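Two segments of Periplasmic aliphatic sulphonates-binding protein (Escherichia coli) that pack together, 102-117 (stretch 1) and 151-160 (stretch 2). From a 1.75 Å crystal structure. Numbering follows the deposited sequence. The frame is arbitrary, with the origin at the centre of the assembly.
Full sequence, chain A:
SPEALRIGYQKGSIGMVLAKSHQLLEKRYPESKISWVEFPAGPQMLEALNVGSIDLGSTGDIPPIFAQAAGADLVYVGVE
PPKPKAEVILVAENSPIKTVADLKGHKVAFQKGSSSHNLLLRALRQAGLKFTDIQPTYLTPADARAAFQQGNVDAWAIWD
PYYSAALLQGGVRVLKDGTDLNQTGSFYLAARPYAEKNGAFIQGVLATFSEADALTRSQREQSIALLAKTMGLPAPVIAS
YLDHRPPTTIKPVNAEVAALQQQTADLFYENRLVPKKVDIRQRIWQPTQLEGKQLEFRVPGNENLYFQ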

# COMPACT_ATOMS: atom_id res chain seq x y z
N ASP A 102 -14.03 -7.62 -24.61
CA ASP A 102 -14.50 -6.61 -25.54
C ASP A 102 -13.54 -5.43 -25.69
O ASP A 102 -13.68 -4.63 -26.61
N LEU A 103 -12.54 -5.33 -24.81
CA LEU A 103 -11.52 -4.29 -24.96
C LEU A 103 -10.58 -4.48 -26.14
O LEU A 103 -9.87 -3.56 -26.50
N LYS A 104 -10.53 -5.68 -26.71
CA LYS A 104 -9.66 -5.93 -27.88
C LYS A 104 -9.76 -4.79 -28.89
O LYS A 104 -10.85 -4.44 -29.29
N GLY A 105 -8.62 -4.22 -29.27
CA GLY A 105 -8.61 -3.18 -30.30
C GLY A 105 -8.89 -1.76 -29.80
O GLY A 105 -8.79 -0.79 -30.57
N HIS A 106 -9.24 -1.62 -28.52
CA HIS A 106 -9.62 -0.31 -27.96
C HIS A 106 -8.52 0.38 -27.17
O HIS A 106 -7.50 -0.25 -26.83
N LYS A 107 -8.72 1.68 -26.88
CA LYS A 107 -7.75 2.46 -26.13
C LYS A 107 -8.07 2.39 -24.63
O LYS A 107 -9.19 2.67 -24.21
N VAL A 108 -7.07 2.00 -23.84
CA VAL A 108 -7.27 1.91 -22.41
C VAL A 108 -6.25 2.81 -21.70
O VAL A 108 -5.03 2.58 -21.84
N ALA A 109 -6.71 3.76 -20.88
CA ALA A 109 -5.81 4.62 -20.15
C ALA A 109 -5.48 4.02 -18.79
O ALA A 109 -6.36 3.45 -18.15
N PHE A 110 -4.23 4.18 -18.35
CA PHE A 110 -3.76 3.80 -16.99
C PHE A 110 -2.33 4.31 -16.81
O PHE A 110 -1.66 4.58 -17.80
N GLN A 111 -1.84 4.31 -15.57
CA GLN A 111 -0.47 4.76 -15.29
C GLN A 111 0.54 3.62 -15.47
O GLN A 111 0.39 2.54 -14.90
N LYS A 112 1.57 3.86 -16.28
CA LYS A 112 2.56 2.80 -16.52
C LYS A 112 3.21 2.40 -15.20
O LYS A 112 3.59 3.27 -14.39
N GLY A 113 3.34 1.09 -14.98
CA GLY A 113 4.08 0.60 -13.84
C GLY A 113 3.28 0.59 -12.56
O GLY A 113 3.79 0.17 -11.53
N SER A 114 2.02 1.03 -12.62
CA SER A 114 1.17 1.17 -11.42
C SER A 114 0.38 -0.12 -11.08
O SER A 114 0.40 -1.11 -11.84
N SER A 115 -0.36 -0.09 -9.99
CA SER A 115 -1.28 -1.20 -9.64
C SER A 115 -2.30 -1.43 -10.79
O SER A 115 -2.75 -2.56 -10.99
N SER A 116 -2.70 -0.36 -11.51
CA SER A 116 -3.63 -0.53 -12.64
C SER A 116 -2.98 -1.27 -13.85
O SER A 116 -3.67 -2.01 -14.54
N HIS A 117 -1.68 -1.03 -14.08
CA HIS A 117 -0.92 -1.75 -15.13
C HIS A 117 -0.95 -3.24 -14.76
O HIS A 117 -1.19 -4.09 -15.64
N GLY A 151 -13.94 11.27 -24.16
CA GLY A 151 -14.17 10.10 -25.04
C GLY A 151 -12.95 9.78 -25.88
O GLY A 151 -13.08 9.20 -26.95
N ASN A 152 -11.76 10.17 -25.38
CA ASN A 152 -10.51 9.90 -26.09
C ASN A 152 -9.93 8.50 -25.82
O ASN A 152 -9.18 7.95 -26.64
N VAL A 153 -10.37 7.86 -24.73
CA VAL A 153 -10.11 6.44 -24.51
C VAL A 153 -11.44 5.76 -24.18
O VAL A 153 -12.41 6.43 -23.82
N ASP A 154 -11.50 4.45 -24.34
CA ASP A 154 -12.75 3.75 -24.07
C ASP A 154 -12.88 3.19 -22.68
O ASP A 154 -13.98 2.86 -22.25
N ALA A 155 -11.75 3.07 -21.99
CA ALA A 155 -11.75 2.50 -20.66
C ALA A 155 -10.60 3.11 -19.86
O ALA A 155 -9.60 3.54 -20.46
N TRP A 156 -10.74 3.13 -18.53
CA TRP A 156 -9.77 3.72 -17.63
C TRP A 156 -9.55 2.73 -16.48
O TRP A 156 -10.49 2.37 -15.73
N ALA A 157 -8.33 2.26 -16.36
CA ALA A 157 -8.01 1.36 -15.25
C ALA A 157 -7.38 2.22 -14.17
O ALA A 157 -6.40 2.94 -14.42
N ILE A 158 -8.00 2.22 -12.99
CA ILE A 158 -7.66 3.16 -11.91
C ILE A 158 -8.04 2.64 -10.53
O ILE A 158 -8.84 1.71 -10.39
N TRP A 159 -7.40 3.22 -9.50
CA TRP A 159 -7.63 2.87 -8.11
C TRP A 159 -8.50 3.91 -7.38
O TRP A 159 -8.78 5.00 -7.90
N ASP A 160 -8.97 3.54 -6.20
CA ASP A 160 -9.69 4.47 -5.32
C ASP A 160 -8.68 5.44 -4.68
O ASP A 160 -7.57 5.02 -4.28

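What sets the frame on which the side chains are hung? Strands 107-110 and 155-159 run parallel, and their backbones are tied by Ala109 N to Ala155 O (2.9 Å) and Ala157 N to Ala109 O (2.9 Å). Before them, Lys107 O accepts from Asp154 N at 2.9 Å and weakly from Ala155 N at 3.4 Å. Just past the end of strand 107-110, water 1 bridges the two backbones, accepting from Gln111 N (3.0 Å) and donating to Ala157 O (2.7 Å).

Which side chains fill the two faces of this small sheet? Val108 and Ala155 share one face. Val108 is in the t rotamer, and its CG1 lies 4.3 Å from Ala155 CB; Leu103, m at chi1 and t at chi2, starts out sideways but its end comes nearer, so that CD2 reaches Ala155 CB at 3.7 Å. On the face of Ala109 and Trp156, the small Ala109 CB sits 3.8 Å from CG2 of Val153, an m rotamer, and 4.1 Å from CD1 of Trp156. The t rotamer of Trp156, with chi2 at 26°, places the edge of its indole beside the neighbouring strand, CD1 being 3.4 Å from Ala109 O.

How do the longer polar side chains behave at the start of the contact? Lys107 begins toward stretch 2, and its m, t chain brings CD to 3.2 Å from Asn152 O; chi3 lies between wells at -147°, and the end of the chain leads away. His106, also m, has its CA-to-CB bond directed toward stretch 2. Its ND1 donates to Asp102 O at 3.2 Å, which helps to fix the ring while CD2 approaches Asp154 OD2 at 3.2 Å.

What receives Trp159 at the other end? Its p rotamer, with chi2 at 93°, lays the indole against the turn and the helix start of stretch 1. Ser114 OG (3.6 Å from Trp159 CZ3) and Ser116 OG (3.3 Å from Trp159 CE3) meet the ring at its edge, while Ser115 OG is 3.5 Å from Trp159 CE3. The p rotamer of Ser114 places OG where it donates to Gln111 O at 2.7 Å and caps the helix, accepting weakly from Ser116 N (3.1 Å) and His117 N (3.4 Å). Ser116, in m, packs its CB 3.9 Å from Ala157 CB and brings OG within 3.1 Å of Ala157 O. Phe110 is p; its CB lies 4.0 Å from Ala157 CB, while the ring leads away from stretch 2.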

# COMPACT_ATOMS: atom_id res chain seq x y z
CB ASP A 102 -15.87 -6.09 -25.18
CG ASP A 102 -16.94 -7.11 -25.34
OD1 ASP A 102 -16.75 -8.08 -26.13
OD2 ASP A 102 -17.97 -6.96 -24.65
CB LEU A 103 -10.69 -4.12 -23.70
CG LEU A 103 -11.48 -3.62 -22.48
CD1 LEU A 103 -10.66 -3.80 -21.29
CD2 LEU A 103 -11.83 -2.19 -22.60
CB LYS A 104 -10.06 -7.25 -28.58
CG LYS A 104 -9.03 -7.70 -29.63
CD LYS A 104 -9.15 -9.19 -29.95
CE LYS A 104 -8.09 -9.60 -30.99
NZ LYS A 104 -8.22 -11.07 -31.42
CB HIS A 106 -10.90 -0.43 -27.12
CG HIS A 106 -12.13 -0.66 -27.93
ND1 HIS A 106 -12.84 -1.83 -27.89
CD2 HIS A 106 -12.75 0.13 -28.84
CE1 HIS A 106 -13.86 -1.76 -28.73
NE2 HIS A 106 -13.83 -0.58 -29.32
CB LYS A 107 -7.75 3.93 -26.58
CG LYS A 107 -7.50 4.14 -28.06
CD LYS A 107 -7.86 5.62 -28.37
CE LYS A 107 -8.43 5.83 -29.73
NZ LYS A 107 -7.37 6.06 -30.74
CB VAL A 108 -7.11 0.46 -21.95
CG1 VAL A 108 -7.36 0.36 -20.41
CG2 VAL A 108 -8.08 -0.51 -22.72
CB ALA A 109 -6.45 5.97 -19.94
CB PHE A 110 -3.76 2.28 -16.81
CG PHE A 110 -2.89 1.54 -17.82
CD1 PHE A 110 -1.60 1.10 -17.49
CD2 PHE A 110 -3.36 1.31 -19.12
CE1 PHE A 110 -0.81 0.43 -18.46
CE2 PHE A 110 -2.57 0.68 -20.08
CZ PHE A 110 -1.30 0.24 -19.73
CB GLN A 111 -0.35 5.36 -13.87
CG GLN A 111 1.04 5.98 -13.65
CD GLN A 111 1.15 6.69 -12.29
OE1 GLN A 111 0.88 7.87 -12.16
NE2 GLN A 111 1.61 5.96 -11.31
CB LYS A 112 3.66 3.24 -17.53
CG LYS A 112 4.62 2.07 -17.88
CD LYS A 112 5.67 2.46 -18.96
CE LYS A 112 6.89 1.51 -18.84
NZ LYS A 112 7.88 1.68 -19.93
CB SER A 114 0.18 2.32 -11.63
OG SER A 114 -0.80 1.90 -12.55
CB SER A 115 -2.02 -0.88 -8.36
OG SER A 115 -2.71 0.36 -8.50
CB SER A 116 -4.23 0.80 -13.13
OG SER A 116 -5.00 1.38 -12.07
CB HIS A 117 0.52 -1.16 -15.19
CG HIS A 117 1.37 -1.62 -16.35
ND1 HIS A 117 2.37 -0.83 -16.89
CD2 HIS A 117 1.42 -2.80 -17.01
CE1 HIS A 117 2.99 -1.50 -17.85
NE2 HIS A 117 2.42 -2.70 -17.95
CB ASN A 152 -9.51 11.01 -25.85
CG ASN A 152 -9.82 12.27 -26.66
OD1 ASN A 152 -10.56 12.21 -27.63
ND2 ASN A 152 -9.28 13.39 -26.25
CB VAL A 153 -9.10 6.16 -23.34
CG1 VAL A 153 -7.71 6.56 -23.74
CG2 VAL A 153 -9.51 6.87 -22.07
CB ASP A 154 -13.01 2.69 -25.12
CG ASP A 154 -13.07 3.32 -26.50
OD1 ASP A 154 -13.79 4.35 -26.62
OD2 ASP A 154 -12.30 2.88 -27.37
CB ALA A 155 -11.59 0.97 -20.72
CB TRP A 156 -10.25 5.08 -17.10
CG TRP A 156 -9.32 5.81 -16.16
CD1 TRP A 156 -7.97 5.69 -16.09
CD2 TRP A 156 -9.68 6.83 -15.23
NE1 TRP A 156 -7.46 6.54 -15.12
CE2 TRP A 156 -8.50 7.25 -14.59
CE3 TRP A 156 -10.90 7.39 -14.83
CZ2 TRP A 156 -8.48 8.22 -13.59
CZ3 TRP A 156 -10.88 8.37 -13.83
CH2 TRP A 156 -9.69 8.76 -13.23
CB ALA A 157 -7.05 0.26 -15.72
CB ILE A 158 -8.37 4.56 -12.20
CG1 ILE A 158 -7.81 5.70 -11.30
CG2 ILE A 158 -9.88 4.43 -12.13
CD1 ILE A 158 -6.31 5.97 -11.51
CB TRP A 159 -6.30 2.70 -7.38
CG TRP A 159 -5.38 3.88 -7.49
CD1 TRP A 159 -5.26 4.91 -6.63
CD2 TRP A 159 -4.41 4.12 -8.55
NE1 TRP A 159 -4.28 5.80 -7.06
CE2 TRP A 159 -3.73 5.32 -8.23
CE3 TRP A 159 -4.01 3.40 -9.70
CZ2 TRP A 159 -2.70 5.86 -9.05
CZ3 TRP A 159 -2.97 3.93 -10.49
CH2 TRP A 159 -2.35 5.14 -10.18
CB ASP A 160 -10.38 3.65 -4.23
CG ASP A 160 -11.89 3.71 -4.28
OD1 ASP A 160 -12.44 4.64 -4.93
OD2 ASP A 160 -12.51 2.85 -3.55
O HOH W 1 -4.15 4.17 -13.61